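Local coordinates for uncharacterized protein (Magnetospirillum magneticum AMB-1, PDB 5MU5), which is a glycosyltransferase of the Maf family that is involved in flagella formation, probably by transferring sugar to flagellin, at residues I468-W471 and T472-A475; P188-I191 and A192-R196; G477-I480 and G481-P485; L322-G326 and A327-R331. All coordinates share one frame; numbering follows the deposited sequence.

Overall arrangement
Along the chain the order is contact 2, contact 4, contact 1, contact 3. Contacts 1 and 3 are successive parts of helix 467-482, their centres about 15 Å apart. Contact 4 leads from strand 319-322 of the large mixed sheet into helix 327-340, about 20 Å from contact 1, centre to centre. Contact 2 belongs to the Maf N-terminal domain, on helix 188-202 beside a parallel four-stranded sheet, and lies about 36 Å from contact 4, centre to centre, on the opposite side of the chain's centre. Contacts 1 and 2 approach to about 9 Å between nearest atoms without touching. The four thus sample two alpha/beta units of this glycosyltransferase.

Contact 1 (I468-W471 and T472-A475); sequences IMLW and TRDA
L470 and R473 lie side by side on the alpha-helix 467-482, while T472 folds back onto I468 one turn earlier. The frame is the regular i to i+4 backbone bonding of the helix: R473 N to M469 O, D474 N to L470 O and A475 N to W471 O. A side-chain bond joins it at I468 O, which accepts from T472 N and, at 3.0 Å, from T472 OG1. With chi1 at -65°, OG1 sits beside its own backbone N and can reach the oxygen that N uses; the two donors come to I468 O from opposite faces of its plane. OG1 is also hydrogen-bonded to T392 OG1, tying this buried hydroxyl to a neighbouring loop.

The packing contact sets a methyl against a flat cation. L470 CD2 sits over one face of the R473 guanidinium, offset toward its rim, and comes within 3.5 Å of NH1. In the guanidinium plane, R473 NE and NH2 grip D474 side-on, both on OD1, with R473 NH2 to D474 OD1 at 2.9 Å. Since D474 OD1 is only 3.2 Å from the acceptor L470 O, this cation probably eases an otherwise unfavourable approach. R473 NH1 forms a salt bridge with E455 on strand 453-456, on which L470 also packs. Shortening R473 to an alanine here would probably leave D474 and E455 without their shared positive mate and L470 CD2 without its flat support. On another flank, I468 CA stands 3.9 Å above the W471 ring plane, toward the rim of the indole.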
loop_
_atom_site.group_PDB
_atom_site.type_symbol
_atom_site.label_atom_id
_atom_site.label_comp_id
_atom_site.label_asym_id
_atom_site.label_seq_id
_atom_site.Cartn_x
_atom_site.Cartn_y
_atom_site.Cartn_z
ATOM N N ILE A 468 -1.237 -13.742 6.725
ATOM C CA ILE A 468 -0.211 -13.623 5.677
ATOM C C ILE A 468 -0.453 -14.637 4.550
ATOM O O ILE A 468 -0.178 -14.362 3.361
ATOM C CB ILE A 468 1.237 -13.772 6.237
ATOM C CG1 ILE A 468 2.318 -13.620 5.141
ATOM C CG2 ILE A 468 1.453 -15.146 6.860
ATOM C CD1 ILE A 468 2.349 -12.293 4.403
ATOM N N MET A 469 -0.956 -15.806 4.934
ATOM C CA MET A 469 -1.271 -16.849 3.980
ATOM C C MET A 469 -2.501 -16.524 3.104
ATOM O O MET A 469 -2.566 -16.913 1.930
ATOM C CB MET A 469 -1.406 -18.163 4.728
ATOM C CG MET A 469 -0.094 -18.508 5.407
ATOM S SD MET A 469 0.014 -20.209 5.921
ATOM C CE MET A 469 -0.844 -20.285 7.489
ATOM N N LEU A 470 -3.461 -15.788 3.654
ATOM C CA LEU A 470 -4.634 -15.405 2.883
ATOM C C LEU A 470 -4.249 -14.355 1.838
ATOM O O LEU A 470 -4.772 -14.386 0.727
ATOM C CB LEU A 470 -5.752 -14.890 3.790
ATOM C CG LEU A 470 -6.156 -15.852 4.927
ATOM C CD1 LEU A 470 -7.011 -15.123 5.946
ATOM C CD2 LEU A 470 -6.878 -17.074 4.423
ATOM N N TRP A 471 -3.336 -13.447 2.189
ATOM C CA TRP A 471 -2.834 -12.446 1.231
ATOM C C TRP A 471 -2.085 -13.153 0.125
ATOM O O TRP A 471 -2.243 -12.835 -1.040
ATOM C CB TRP A 471 -1.882 -11.434 1.871
ATOM C CG TRP A 471 -2.466 -10.625 3.005
ATOM C CD1 TRP A 471 -3.783 -10.352 3.236
ATOM C CD2 TRP A 471 -1.728 -9.927 4.020
ATOM N NE1 TRP A 471 -3.909 -9.580 4.354
ATOM C CE2 TRP A 471 -2.666 -9.288 4.849
ATOM C CE3 TRP A 471 -0.364 -9.783 4.303
ATOM C CZ2 TRP A 471 -2.292 -8.520 5.962
ATOM C CZ3 TRP A 471 0.017 -9.020 5.420
ATOM C CH2 TRP A 471 -0.951 -8.405 6.236
ATOM N N THR A 472 -1.284 -14.139 0.504
ATOM C CA THR A 472 -0.558 -14.923 -0.458
ATOM C C THR A 472 -1.540 -15.624 -1.356
ATOM O O THR A 472 -1.391 -15.582 -2.571
ATOM C CB THR A 472 0.352 -15.937 0.238
ATOM O OG1 THR A 472 1.356 -15.236 0.969
ATOM C CG2 THR A 472 1.033 -16.857 -0.787
ATOM N N ARG A 473 -2.546 -16.273 -0.763
ATOM C CA ARG A 473 -3.597 -16.940 -1.535
ATOM C C ARG A 473 -4.321 -16.002 -2.481
ATOM O O ARG A 473 -4.598 -16.358 -3.636
ATOM C CB ARG A 473 -4.617 -17.552 -0.593
ATOM C CG ARG A 473 -5.799 -18.218 -1.280
ATOM C CD ARG A 473 -6.932 -18.389 -0.283
ATOM N NE ARG A 473 -7.515 -17.103 0.025
ATOM C CZ ARG A 473 -8.445 -16.893 0.949
ATOM N NH1 ARG A 473 -8.919 -17.908 1.666
ATOM N NH2 ARG A 473 -8.892 -15.657 1.150
ATOM N N ASP A 474 -4.691 -14.816 -1.990
ATOM C CA ASP A 474 -5.387 -13.856 -2.845
ATOM C C ASP A 474 -4.484 -13.367 -3.990
ATOM O O ASP A 474 -4.969 -13.143 -5.102
ATOM C CB ASP A 474 -5.945 -12.663 -2.033
ATOM C CG ASP A 474 -7.114 -13.064 -1.078
ATOM O OD1 ASP A 474 -7.467 -14.264 -0.936
ATOM O OD2 ASP A 474 -7.689 -12.153 -0.448
ATOM N N ALA A 475 -3.178 -13.209 -3.742
ATOM C CA ALA A 475 -2.284 -12.713 -4.815
ATOM C C ALA A 475 -2.104 -13.780 -5.910
ATOM O O ALA A 475 -2.041 -13.459 -7.102
ATOM C CB ALA A 475 -0.949 -12.238 -4.260
#

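Contact 2 (P188-I191 and A192-R196); sequences PGQI and ARQLR
Q190 and Q194, one turn apart on helix 188-202, run obliquely across each other with their amide planes 56° apart. Q190 OE1 comes over the CG-CD part of its partner, 3.9 Å from Q194 CG and about as far from Q194 CD. With chi1 at -61°, Q194 CG lies beside its own backbone N, close to Q190 O, though the modelled 2.9 Å is doubtfully short. Both glutamines reach the side chain of E185 in the preceding loop.

I191 and L195 adopt the contrasting arrangement, lying alongside and pointing the same way, with I191 CG2 4.2 Å from L195 CD1. I191 faces L220 and A224 of helix 219-235, whereas L195 reaches V125, L127 and I183 on the parallel sheet. R193 runs extended from CG to NE along the exposed flank, its CG packed 3.5 Å from G189 O. A192 CB lies 3.6 Å from P188 O and packs on E227. R196 folds one guanidinium face back over A192 O and forms a salt bridge through NH1 with D231.

Beneath these side chains the backbone keeps i to i+4 bonds, the one from A192 N to P188 O being nearly straight at 170°. With apolar residues turned inward and polar ones outward, this is the opening part of an amphipathic helix in a beta-alpha-beta crossover. Helix 188-202 connects the parallel strands 180-183 and 211-214, at the two opposite edges of the four-stranded sheet, an order consistent with a Rossmann-like fold.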
loop_
_atom_site.group_PDB
_atom_site.type_symbol
_atom_site.label_atom_id
_atom_site.label_comp_id
_atom_site.label_asym_id
_atom_site.label_seq_id
_atom_site.Cartn_x
_atom_site.Cartn_y
_atom_site.Cartn_z
ATOM N N PRO A 188 -21.568 -0.784 -0.575
ATOM C CA PRO A 188 -20.611 -0.631 0.533
ATOM C C PRO A 188 -19.156 -0.765 0.073
ATOM O O PRO A 188 -18.334 0.081 0.415
ATOM C CB PRO A 188 -20.958 -1.790 1.482
ATOM C CG PRO A 188 -22.305 -2.243 1.082
ATOM C CD PRO A 188 -22.488 -1.910 -0.364
ATOM N N GLY A 189 -18.867 -1.821 -0.702
ATOM C CA GLY A 189 -17.529 -2.088 -1.227
ATOM C C GLY A 189 -16.921 -0.911 -1.948
ATOM O O GLY A 189 -15.787 -0.543 -1.692
ATOM N N GLN A 190 -17.694 -0.298 -2.830
ATOM C CA GLN A 190 -17.244 0.868 -3.584
ATOM C C GLN A 190 -17.078 2.076 -2.709
ATOM O O GLN A 190 -16.151 2.846 -2.894
ATOM C CB GLN A 190 -18.225 1.225 -4.703
ATOM C CG GLN A 190 -17.920 0.536 -6.002
ATOM C CD GLN A 190 -16.537 0.909 -6.505
ATOM O OE1 GLN A 190 -16.177 2.080 -6.530
ATOM N NE2 GLN A 190 -15.750 -0.086 -6.877
ATOM N N ILE A 191 -17.995 2.274 -1.773
ATOM C CA ILE A 191 -17.864 3.419 -0.877
ATOM C C ILE A 191 -16.523 3.322 -0.131
ATOM O O ILE A 191 -15.753 4.286 -0.102
ATOM C CB ILE A 191 -19.024 3.508 0.125
ATOM C CG1 ILE A 191 -20.300 3.940 -0.607
ATOM C CG2 ILE A 191 -18.671 4.486 1.234
ATOM C CD1 ILE A 191 -21.567 3.719 0.177
ATOM N N ALA A 192 -16.268 2.142 0.437
ATOM C CA ALA A 192 -15.062 1.878 1.208
ATOM C C ALA A 192 -13.822 2.121 0.386
ATOM O O ALA A 192 -12.938 2.802 0.834
ATOM C CB ALA A 192 -15.067 0.458 1.766
ATOM N N ARG A 193 -13.775 1.603 -0.829
ATOM C CA ARG A 193 -12.617 1.815 -1.708
ATOM C C ARG A 193 -12.348 3.278 -2.030
ATOM O O ARG A 193 -11.197 3.712 -2.097
ATOM C CB ARG A 193 -12.771 1.059 -3.044
ATOM C CG ARG A 193 -12.541 -0.434 -2.930
ATOM C CD ARG A 193 -12.192 -1.105 -4.257
ATOM N NE ARG A 193 -11.455 -2.345 -3.994
ATOM C CZ ARG A 193 -11.998 -3.529 -3.692
ATOM N NH1 ARG A 193 -13.317 -3.686 -3.623
ATOM N NH2 ARG A 193 -11.205 -4.572 -3.457
ATOM N N GLN A 194 -13.419 4.026 -2.261
ATOM C CA GLN A 194 -13.303 5.423 -2.696
ATOM C C GLN A 194 -12.897 6.317 -1.562
ATOM O O GLN A 194 -12.133 7.244 -1.765
ATOM C CB GLN A 194 -14.628 5.900 -3.221
ATOM C CG GLN A 194 -15.125 5.116 -4.404
ATOM C CD GLN A 194 -14.638 5.716 -5.656
ATOM O OE1 GLN A 194 -13.505 5.476 -6.065
ATOM N NE2 GLN A 194 -15.479 6.546 -6.270
ATOM N N LEU A 195 -13.443 6.051 -0.375
ATOM C CA LEU A 195 -13.073 6.790 0.829
ATOM C C LEU A 195 -11.607 6.579 1.145
ATOM O O LEU A 195 -10.878 7.541 1.388
ATOM C CB LEU A 195 -13.903 6.355 2.029
ATOM C CG LEU A 195 -15.145 7.173 2.310
ATOM C CD1 LEU A 195 -15.869 6.583 3.514
ATOM C CD2 LEU A 195 -14.724 8.628 2.541
ATOM N N ARG A 196 -11.181 5.317 1.118
ATOM C CA ARG A 196 -9.776 4.981 1.356
ATOM C C ARG A 196 -8.907 5.706 0.362
ATOM O O ARG A 196 -7.924 6.307 0.722
ATOM C CB ARG A 196 -9.524 3.464 1.274
ATOM C CG ARG A 196 -10.112 2.687 2.444
ATOM C CD ARG A 196 -9.510 1.299 2.596
ATOM N NE ARG A 196 -9.852 0.382 1.503
ATOM C CZ ARG A 196 -10.856 -0.495 1.511
ATOM N NH1 ARG A 196 -11.690 -0.579 2.531
ATOM N NH2 ARG A 196 -11.044 -1.283 0.466
#

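Contact 3 (G477-I480 and G481-P485); sequences GRII and GRYRP
In the final part of helix 467-482, where the chain passes into a loop, I479 and Y483 lie side by side and the hydrogen bonding changes from i to i+4 to i to i+3. G481 N still bonds to G477 O and R482 N to R478 O, with a second, weak bond from R482 N to I479 O. Y483 N instead reaches I480 O at 3.0 Å, approaching from above the carbonyl plane, and R484 N follows the shorter pattern to G481 O.

I479 O meets the tyrosine at its ring edge. Y483 CD1 is 3.3 Å from I479 O, which lies in the ring plane, an approach the ring makes with CG beside its backbone N (chi1 -70°). Next to it, I479 CD1 touches Y483 CE1 at 4.0 Å; with CG1 anti to the backbone N (chi1 -165°), this branch is carried along the helix toward the ring. Both side chains also pack on helix 393-404, I479 against T398 and T399 and Y483 against L402.

R478 and R482 extend from the exposed flank. Their like charges, 6.8 Å apart between R478 NE and R482 NH1, each have an acidic mate in a neighbouring loop: D388 for R478 and D387 for R482. A bound 1,2-ethanediol, probably from the crystallisation liquor, lies about 3 Å from the R482 side chain. R484, which precedes a cis peptide bond to P485, lays its CG 3.6 Å from I480 O and hydrogen-bonds through NH1 to N500 OD1.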
loop_
_atom_site.group_PDB
_atom_site.type_symbol
_atom_site.label_atom_id
_atom_site.label_comp_id
_atom_site.label_asym_id
_atom_site.label_seq_id
_atom_site.Cartn_x
_atom_site.Cartn_y
_atom_site.Cartn_z
ATOM N N GLY A 477 -4.405 -16.180 -6.755
ATOM C CA GLY A 477 -5.641 -16.218 -7.538
ATOM C C GLY A 477 -5.732 -15.045 -8.483
ATOM O O GLY A 477 -6.121 -15.158 -9.650
ATOM N N ARG A 478 -5.378 -13.894 -7.986
ATOM C CA ARG A 478 -5.446 -12.705 -8.802
ATOM C C ARG A 478 -4.454 -12.783 -10.003
ATOM O O ARG A 478 -4.836 -12.498 -11.118
ATOM C CB ARG A 478 -5.211 -11.460 -7.921
ATOM C CG ARG A 478 -5.072 -10.163 -8.710
ATOM C CD ARG A 478 -4.993 -8.904 -7.833
ATOM N NE ARG A 478 -3.853 -8.915 -6.905
ATOM C CZ ARG A 478 -3.913 -9.199 -5.597
ATOM N NH1 ARG A 478 -5.065 -9.507 -4.995
ATOM N NH2 ARG A 478 -2.799 -9.166 -4.868
ATOM N N ILE A 479 -3.192 -13.152 -9.808
ATOM C CA ILE A 479 -2.282 -13.181 -10.971
ATOM C C ILE A 479 -2.721 -14.258 -11.955
ATOM O O ILE A 479 -2.752 -14.041 -13.161
ATOM C CB ILE A 479 -0.774 -13.314 -10.585
ATOM C CG1 ILE A 479 0.125 -12.973 -11.774
ATOM C CG2 ILE A 479 -0.436 -14.698 -10.075
ATOM C CD1 ILE A 479 0.038 -11.528 -12.205
ATOM N N ILE A 480 -3.132 -15.405 -11.450
ATOM C CA ILE A 480 -3.566 -16.469 -12.338
ATOM C C ILE A 480 -4.770 -16.021 -13.150
ATOM O O ILE A 480 -4.819 -16.229 -14.369
ATOM C CB ILE A 480 -3.812 -17.773 -11.578
ATOM C CG1 ILE A 480 -2.458 -18.342 -11.115
ATOM C CG2 ILE A 480 -4.475 -18.790 -12.477
ATOM C CD1 ILE A 480 -2.550 -19.408 -10.045
ATOM N N GLY A 481 -5.727 -15.379 -12.481
ATOM C CA GLY A 481 -6.894 -14.819 -13.151
ATOM C C GLY A 481 -6.597 -13.879 -14.313
ATOM O O GLY A 481 -7.273 -13.913 -15.311
ATOM N N ARG A 482 -5.569 -13.061 -14.204
ATOM C CA ARG A 482 -5.209 -12.152 -15.297
ATOM C C ARG A 482 -4.714 -12.847 -16.585
ATOM O O ARG A 482 -4.648 -12.214 -17.630
ATOM C CB ARG A 482 -4.189 -11.134 -14.819
ATOM C CG ARG A 482 -4.751 -10.218 -13.739
ATOM C CD ARG A 482 -3.710 -9.258 -13.188
ATOM N NE ARG A 482 -3.220 -8.380 -14.246
ATOM C CZ ARG A 482 -2.139 -7.604 -14.165
ATOM N NH1 ARG A 482 -1.397 -7.579 -13.058
ATOM N NH2 ARG A 482 -1.797 -6.850 -15.211
ATOM N N TYR A 483 -4.401 -14.142 -16.529
ATOM C CA TYR A 483 -3.945 -14.874 -17.711
ATOM C C TYR A 483 -4.934 -15.916 -18.191
ATOM O O TYR A 483 -4.612 -16.746 -19.042
ATOM C CB TYR A 483 -2.600 -15.550 -17.406
ATOM C CG TYR A 483 -1.416 -14.608 -17.258
ATOM C CD1 TYR A 483 -1.143 -13.991 -16.048
ATOM C CD2 TYR A 483 -0.583 -14.345 -18.323
ATOM C CE1 TYR A 483 -0.058 -13.134 -15.900
ATOM C CE2 TYR A 483 0.518 -13.517 -18.193
ATOM C CZ TYR A 483 0.776 -12.914 -16.984
ATOM O OH TYR A 483 1.852 -12.093 -16.855
ATOM N N ARG A 484 -6.129 -15.929 -17.619
ATOM C CA ARG A 484 -7.168 -16.834 -18.109
ATOM C C ARG A 484 -7.801 -16.188 -19.333
ATOM O O ARG A 484 -7.739 -14.975 -19.475
ATOM C CB ARG A 484 -8.176 -17.161 -17.003
ATOM C CG ARG A 484 -7.533 -18.027 -15.927
ATOM C CD ARG A 484 -8.543 -18.630 -14.987
ATOM N NE ARG A 484 -9.536 -19.414 -15.714
ATOM C CZ ARG A 484 -10.642 -19.920 -15.173
ATOM N NH1 ARG A 484 -10.914 -19.749 -13.880
ATOM N NH2 ARG A 484 -11.480 -20.610 -15.934
ATOM N N PRO A 485 -8.349 -16.989 -20.257
ATOM C CA PRO A 485 -8.484 -18.438 -20.235
ATOM C C PRO A 485 -7.279 -19.225 -20.763
ATOM O O PRO A 485 -7.323 -20.443 -20.757
ATOM C CB PRO A 485 -9.677 -18.656 -21.159
ATOM C CG PRO A 485 -9.495 -17.592 -22.210
ATOM C CD PRO A 485 -8.759 -16.445 -21.568
#

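Contact 4 (L322-G326 and A327-R331); sequences LLENG and AAPYR
The chain between L322 and P329 leaves strand 319-322, passes through G326 with a positive phi (112°) at the N-cap position, and enters helix 327-340, where Y330 N makes a weak 3.5 Å bond to G326 O. At these backbone angles a side chain on G326 would jam against N325 O and crowd A327 N, so the turn depends on the glycine.

P329 is the wedge that fills the bend. P329 CG reaches E324 CB at 3.6 Å and also lies against N325 O. P329 CD is 3.3 Å from G326 O. P329 CB faces L322 CD1 at 4.3 Å. The E324 side chain crosses the proline ring at about a right angle, with OE1 still 3.9 Å from P329 CG. Cutting P329 back to an alanine removes CG and CD and is likely to open a gap beside E324 CB and N325 O and let the glutamate side chain turn more freely.

Strand 319-322 lies in the large mixed sheet between strands 299-303 and 346-350, and L322 pairs through its backbone with I348 and S350. N325 ND2 hydrogen-bonds to T352 O and to E247 OE2 of helix 242-257. A327 N hydrogen-bonds to D653 OD2 and R331 NH1 forms a salt bridge with E654, both of helix 653-661, joining the start of helix 327-340 to it.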
loop_
_atom_site.group_PDB
_atom_site.type_symbol
_atom_site.label_atom_id
_atom_site.label_comp_id
_atom_site.label_asym_id
_atom_site.label_seq_id
_atom_site.Cartn_x
_atom_site.Cartn_y
_atom_site.Cartn_z
ATOM N N LEU A 322 13.741 -16.392 -5.359
ATOM C CA LEU A 322 14.008 -15.686 -4.125
ATOM C C LEU A 322 13.386 -14.301 -4.206
ATOM O O LEU A 322 13.647 -13.562 -5.163
ATOM C CB LEU A 322 15.500 -15.574 -3.877
ATOM C CG LEU A 322 15.888 -15.054 -2.501
ATOM C CD1 LEU A 322 15.416 -15.995 -1.394
ATOM C CD2 LEU A 322 17.400 -14.839 -2.426
ATOM N N LEU A 323 12.586 -13.953 -3.195
ATOM C CA LEU A 323 11.923 -12.644 -3.114
ATOM C C LEU A 323 12.610 -11.733 -2.103
ATOM O O LEU A 323 12.935 -10.604 -2.415
ATOM C CB LEU A 323 10.462 -12.821 -2.705
ATOM C CG LEU A 323 9.609 -11.560 -2.440
ATOM C CD1 LEU A 323 9.462 -10.745 -3.707
ATOM C CD2 LEU A 323 8.234 -11.932 -1.898
ATOM N N GLU A 324 12.827 -12.250 -0.900
ATOM C CA GLU A 324 13.306 -11.452 0.221
ATOM C C GLU A 324 14.724 -10.929 0.110
ATOM O O GLU A 324 15.640 -11.618 -0.341
ATOM C CB GLU A 324 13.274 -12.258 1.522
ATOM C CG GLU A 324 11.917 -12.722 2.026
ATOM C CD GLU A 324 12.020 -13.302 3.449
ATOM O OE1 GLU A 324 12.309 -12.519 4.394
ATOM O OE2 GLU A 324 11.817 -14.534 3.634
ATOM N N ASN A 325 14.881 -9.702 0.582
ATOM C CA ASN A 325 16.175 -9.100 0.803
ATOM C C ASN A 325 16.708 -9.634 2.145
ATOM O O ASN A 325 15.961 -10.179 2.933
ATOM C CB ASN A 325 16.017 -7.566 0.875
ATOM C CG ASN A 325 17.214 -6.883 1.528
ATOM O OD1 ASN A 325 17.180 -6.577 2.736
ATOM N ND2 ASN A 325 18.295 -6.694 0.756
ATOM N N GLY A 326 17.992 -9.479 2.416
ATOM C CA GLY A 326 18.490 -9.810 3.749
ATOM C C GLY A 326 19.403 -11.007 3.873
ATOM O O GLY A 326 19.363 -11.944 3.081
ATOM N N ALA A 327 20.209 -10.976 4.916
ATOM C CA ALA A 327 21.201 -11.999 5.136
ATOM C C ALA A 327 20.574 -13.339 5.519
ATOM O O ALA A 327 21.098 -14.393 5.144
ATOM C CB ALA A 327 22.188 -11.536 6.191
ATOM N N ALA A 328 19.453 -13.305 6.239
ATOM C CA ALA A 328 18.809 -14.540 6.709
ATOM C C ALA A 328 18.315 -15.446 5.556
ATOM O O ALA A 328 18.645 -16.632 5.540
ATOM C CB ALA A 328 17.698 -14.248 7.727
ATOM N N PRO A 329 17.514 -14.898 4.602
ATOM C CA PRO A 329 17.175 -15.683 3.417
ATOM C C PRO A 329 18.417 -16.211 2.686
ATOM O O PRO A 329 18.428 -17.364 2.225
ATOM C CB PRO A 329 16.431 -14.696 2.535
ATOM C CG PRO A 329 15.886 -13.678 3.467
ATOM C CD PRO A 329 16.896 -13.558 4.567
ATOM N N TYR A 330 19.463 -15.397 2.592
ATOM C CA TYR A 330 20.692 -15.873 1.983
ATOM C C TYR A 330 21.292 -17.049 2.765
ATOM O O TYR A 330 21.696 -18.056 2.161
ATOM C CB TYR A 330 21.732 -14.749 1.849
ATOM C CG TYR A 330 23.143 -15.269 1.682
ATOM C CD1 TYR A 330 23.559 -15.829 0.474
ATOM C CD2 TYR A 330 24.056 -15.216 2.730
ATOM C CE1 TYR A 330 24.850 -16.311 0.312
ATOM C CE2 TYR A 330 25.352 -15.715 2.583
ATOM C CZ TYR A 330 25.738 -16.257 1.368
ATOM O OH TYR A 330 27.010 -16.741 1.184
ATOM N N ARG A 331 21.378 -16.915 4.089
ATOM C CA ARG A 331 22.017 -17.957 4.892
ATOM C C ARG A 331 21.238 -19.262 4.777
ATOM O O ARG A 331 21.836 -20.317 4.738
ATOM C CB ARG A 331 22.247 -17.545 6.355
ATOM C CG ARG A 331 23.437 -16.605 6.554
ATOM C CD ARG A 331 23.677 -16.309 8.034
ATOM N NE ARG A 331 22.564 -15.568 8.647
ATOM C CZ ARG A 331 22.525 -14.246 8.852
ATOM N NH1 ARG A 331 23.551 -13.455 8.515
ATOM N NH2 ARG A 331 21.443 -13.698 9.403
#